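Local coordinates for DNA polymerase (Bacillus phage phi29, PDB 2PY5), which replicates the phage DNA from a protein primer by processive, strand-displacing synthesis and proofreads with a 3'-5' exonuclease, at residues Lys135-Thr140 and Ala174-Ile179. The protein carries 2 engineered substitutions. Residues are numbered along the deposited sequence; the frame is centred on the assembly and turned at random.
Sequences KDFKLT and AEALLI
Leu139 lies against Glu175, the two side chains running past each other in opposite directions. CB of Leu139 is 3.5 Å from OE1 of Glu175, and CG is 3.8 Å from the same oxygen. The branches divide: CD1 turns to the helix backbone, 3.9 Å from N of Ala176 and close to the methyl of that residue, while CD2 lies 3.5 Å from OE1 of Glu175, also touches its CB, and reaches CD1 of Ile179 at 4.4 Å. Chi1 of -69° sets CG of Glu175 beside its backbone N, and the extended chain beyond brings OE1 near Thr140. No direct hydrogen bond joins the segments; two waters do. Both donate to OE1, one also to O of Thr140 (2.7 Å), the other accepting from N of Thr140 (2.8 Å). Phe137 meets Ala176 obliquely, CD2 to CB at 3.9 Å. Lys138, with positive phi (59°), follows helix 130-136 in a Schellman motif and separates Phe137 from Leu139. The contact joins the C-terminal end of helix 130-136 and the following loop to helix 160-182 within the exonuclease region, and Phe137 and Ile179 both reach Ala377 on helix 376-387 of the polymerization region.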
ATOM      1  N   LYS F 135      15.895   1.110   9.634  1.00 30.24           N
ATOM      2  CA  LYS F 135      16.916   0.643   8.700  1.00 29.45           C
ATOM      3  C   LYS F 135      17.112   1.618   7.539  1.00 29.69           C
ATOM      4  O   LYS F 135      18.219   2.088   7.285  1.00 29.67           O
ATOM      5  CB  LYS F 135      16.526  -0.733   8.157  1.00 32.00           C
ATOM      6  N   ASP F 136      16.011   1.925   6.858  1.00 29.87           N
ATOM      7  CA  ASP F 136      16.052   2.729   5.630  1.00 30.81           C
ATOM      8  C   ASP F 136      16.363   4.202   5.900  1.00 29.96           C
ATOM      9  O   ASP F 136      17.007   4.870   5.074  1.00 29.09           O
ATOM     10  CB  ASP F 136      14.720   2.620   4.878  1.00 33.61           C
ATOM     11  CG  ASP F 136      14.451   1.227   4.343  1.00 35.82           C
ATOM     12  OD1 ASP F 136      15.409   0.428   4.189  1.00 37.37           O
ATOM     13  OD2 ASP F 136      13.266   0.937   4.069  1.00 37.94           O
ATOM     14  N   PHE F 137      15.924   4.701   7.052  1.00 29.53           N
ATOM     15  CA  PHE F 137      16.148   6.100   7.430  1.00 29.40           C
ATOM     16  C   PHE F 137      17.459   6.284   8.198  1.00 31.50           C
ATOM     17  O   PHE F 137      17.786   7.403   8.595  1.00 33.36           O
ATOM     18  CB  PHE F 137      14.980   6.647   8.267  1.00 30.82           C
ATOM     19  CG  PHE F 137      13.753   7.025   7.461  1.00 32.76           C
ATOM     20  CD1 PHE F 137      13.096   6.088   6.673  1.00 33.21           C
ATOM     21  CD2 PHE F 137      13.233   8.316   7.531  1.00 35.34           C
ATOM     22  CE1 PHE F 137      11.959   6.445   5.929  1.00 34.54           C
ATOM     23  CE2 PHE F 137      12.093   8.672   6.800  1.00 34.75           C
ATOM     24  CZ  PHE F 137      11.462   7.737   6.009  1.00 32.15           C
ATOM     25  N   LYS F 138      18.210   5.193   8.383  1.00 31.78           N
ATOM     26  CA  LYS F 138      19.520   5.204   9.057  1.00 32.44           C
ATOM     27  C   LYS F 138      19.422   5.729  10.490  1.00 33.25           C
ATOM     28  O   LYS F 138      20.208   6.584  10.902  1.00 35.09           O
ATOM     29  CB  LYS F 138      20.558   6.002   8.258  1.00 34.05           C
ATOM     30  CG  LYS F 138      20.588   5.680   6.784  1.00 36.06           C
ATOM     31  CD  LYS F 138      20.901   4.214   6.502  1.00 39.23           C
ATOM     32  CE  LYS F 138      22.337   3.859   6.822  1.00 42.35           C
ATOM     33  NZ  LYS F 138      22.768   2.619   6.104  1.00 45.19           N
ATOM     34  N   LEU F 139      18.461   5.178  11.232  1.00 33.34           N
ATOM     35  CA  LEU F 139      18.173   5.567  12.617  1.00 35.94           C
ATOM     36  C   LEU F 139      18.557   4.414  13.545  1.00 39.61           C
ATOM     37  O   LEU F 139      18.519   3.251  13.138  1.00 40.93           O
ATOM     38  CB  LEU F 139      16.678   5.892  12.774  1.00 34.56           C
ATOM     39  CG  LEU F 139      16.080   6.923  11.806  1.00 33.25           C
ATOM     40  CD1 LEU F 139      14.589   7.069  12.052  1.00 35.12           C
ATOM     41  CD2 LEU F 139      16.800   8.257  11.952  1.00 34.51           C
ATOM     42  N   THR F 140      18.923   4.732  14.786  1.00 39.89           N
ATOM     43  CA  THR F 140      19.337   3.709  15.749  1.00 41.54           C
ATOM     44  C   THR F 140      18.166   2.807  16.111  1.00 41.19           C
ATOM     45  O   THR F 140      17.077   3.290  16.401  1.00 44.60           O
ATOM     46  CB  THR F 140      19.903   4.336  17.036  1.00 42.76           C
ATOM     47  OG1 THR F 140      21.012   5.178  16.708  1.00 42.04           O
ATOM     48  CG2 THR F 140      20.369   3.253  18.003  1.00 44.44           C
ATOM     49  N   ALA F 174       9.670   9.292  16.164  1.00 29.88           N
ATOM     50  CA  ALA F 174       9.943  10.726  16.356  1.00 28.59           C
ATOM     51  C   ALA F 174      10.992  11.247  15.385  1.00 28.80           C
ATOM     52  O   ALA F 174      10.825  12.315  14.799  1.00 30.47           O
ATOM     53  CB  ALA F 174      10.385  11.015  17.795  1.00 28.33           C
ATOM     54  N   GLU F 175      12.096  10.517  15.235  1.00 29.34           N
ATOM     55  CA  GLU F 175      13.183  10.946  14.354  1.00 29.17           C
ATOM     56  C   GLU F 175      12.731  10.982  12.892  1.00 28.62           C
ATOM     57  O   GLU F 175      13.050  11.916  12.155  1.00 28.09           O
ATOM     58  CB  GLU F 175      14.403  10.041  14.519  1.00 29.88           C
ATOM     59  CG  GLU F 175      15.104  10.214  15.893  1.00 30.85           C
ATOM     60  CD  GLU F 175      16.250   9.237  16.134  1.00 35.53           C
ATOM     61  OE1 GLU F 175      16.347   8.221  15.413  1.00 42.96           O
ATOM     62  OE2 GLU F 175      17.065   9.496  17.047  1.00 37.43           O
ATOM     63  N   ALA F 176      12.013   9.945  12.478  1.00 27.92           N
ATOM     64  CA  ALA F 176      11.567   9.838  11.088  1.00 28.33           C
ATOM     65  C   ALA F 176      10.528  10.911  10.767  1.00 28.46           C
ATOM     66  O   ALA F 176      10.612  11.553   9.723  1.00 27.72           O
ATOM     67  CB  ALA F 176      11.015   8.439  10.786  1.00 29.75           C
ATOM     68  N   LEU F 177       9.563  11.108  11.666  1.00 29.64           N
ATOM     69  CA  LEU F 177       8.549  12.138  11.437  1.00 28.14           C
ATOM     70  C   LEU F 177       9.148  13.537  11.412  1.00 26.86           C
ATOM     71  O   LEU F 177       8.755  14.359  10.591  1.00 28.31           O
ATOM     72  CB  LEU F 177       7.447  12.085  12.475  1.00 27.50           C
ATOM     73  CG  LEU F 177       6.500  10.907  12.363  1.00 26.97           C
ATOM     74  CD1 LEU F 177       5.567  10.905  13.547  1.00 30.37           C
ATOM     75  CD2 LEU F 177       5.702  10.987  11.052  1.00 29.13           C
ATOM     76  N   LEU F 178      10.107  13.808  12.290  1.00 27.85           N
ATOM     77  CA  LEU F 178      10.728  15.132  12.290  1.00 28.32           C
ATOM     78  C   LEU F 178      11.437  15.421  10.953  1.00 27.40           C
ATOM     79  O   LEU F 178      11.302  16.519  10.382  1.00 26.97           O
ATOM     80  CB  LEU F 178      11.687  15.292  13.475  1.00 28.79           C
ATOM     81  CG  LEU F 178      12.274  16.702  13.608  1.00 28.46           C
ATOM     82  CD1 LEU F 178      11.174  17.722  13.760  1.00 30.64           C
ATOM     83  CD2 LEU F 178      13.230  16.760  14.764  1.00 30.70           C
ATOM     84  N   ILE F 179      12.191  14.448  10.436  1.00 27.51           N
ATOM     85  CA  ILE F 179      12.825  14.595   9.137  1.00 27.22           C
ATOM     86  C   ILE F 179      11.779  14.866   8.045  1.00 24.97           C
ATOM     87  O   ILE F 179      11.963  15.755   7.232  1.00 26.74           O
ATOM     88  CB  ILE F 179      13.684  13.355   8.773  1.00 28.74           C
ATOM     89  CG1 ILE F 179      14.880  13.227   9.729  1.00 29.18           C
ATOM     90  CG2 ILE F 179      14.171  13.436   7.362  1.00 30.24           C
ATOM     91  CD1 ILE F 179      15.446  11.810   9.803  1.00 31.24           C
TER
HETATM   92  O   HOH W   1      16.519   5.880  17.010  1.00 39.62           O
HETATM   93  O   HOH W   2      19.118   7.525  15.153  1.00 44.67           O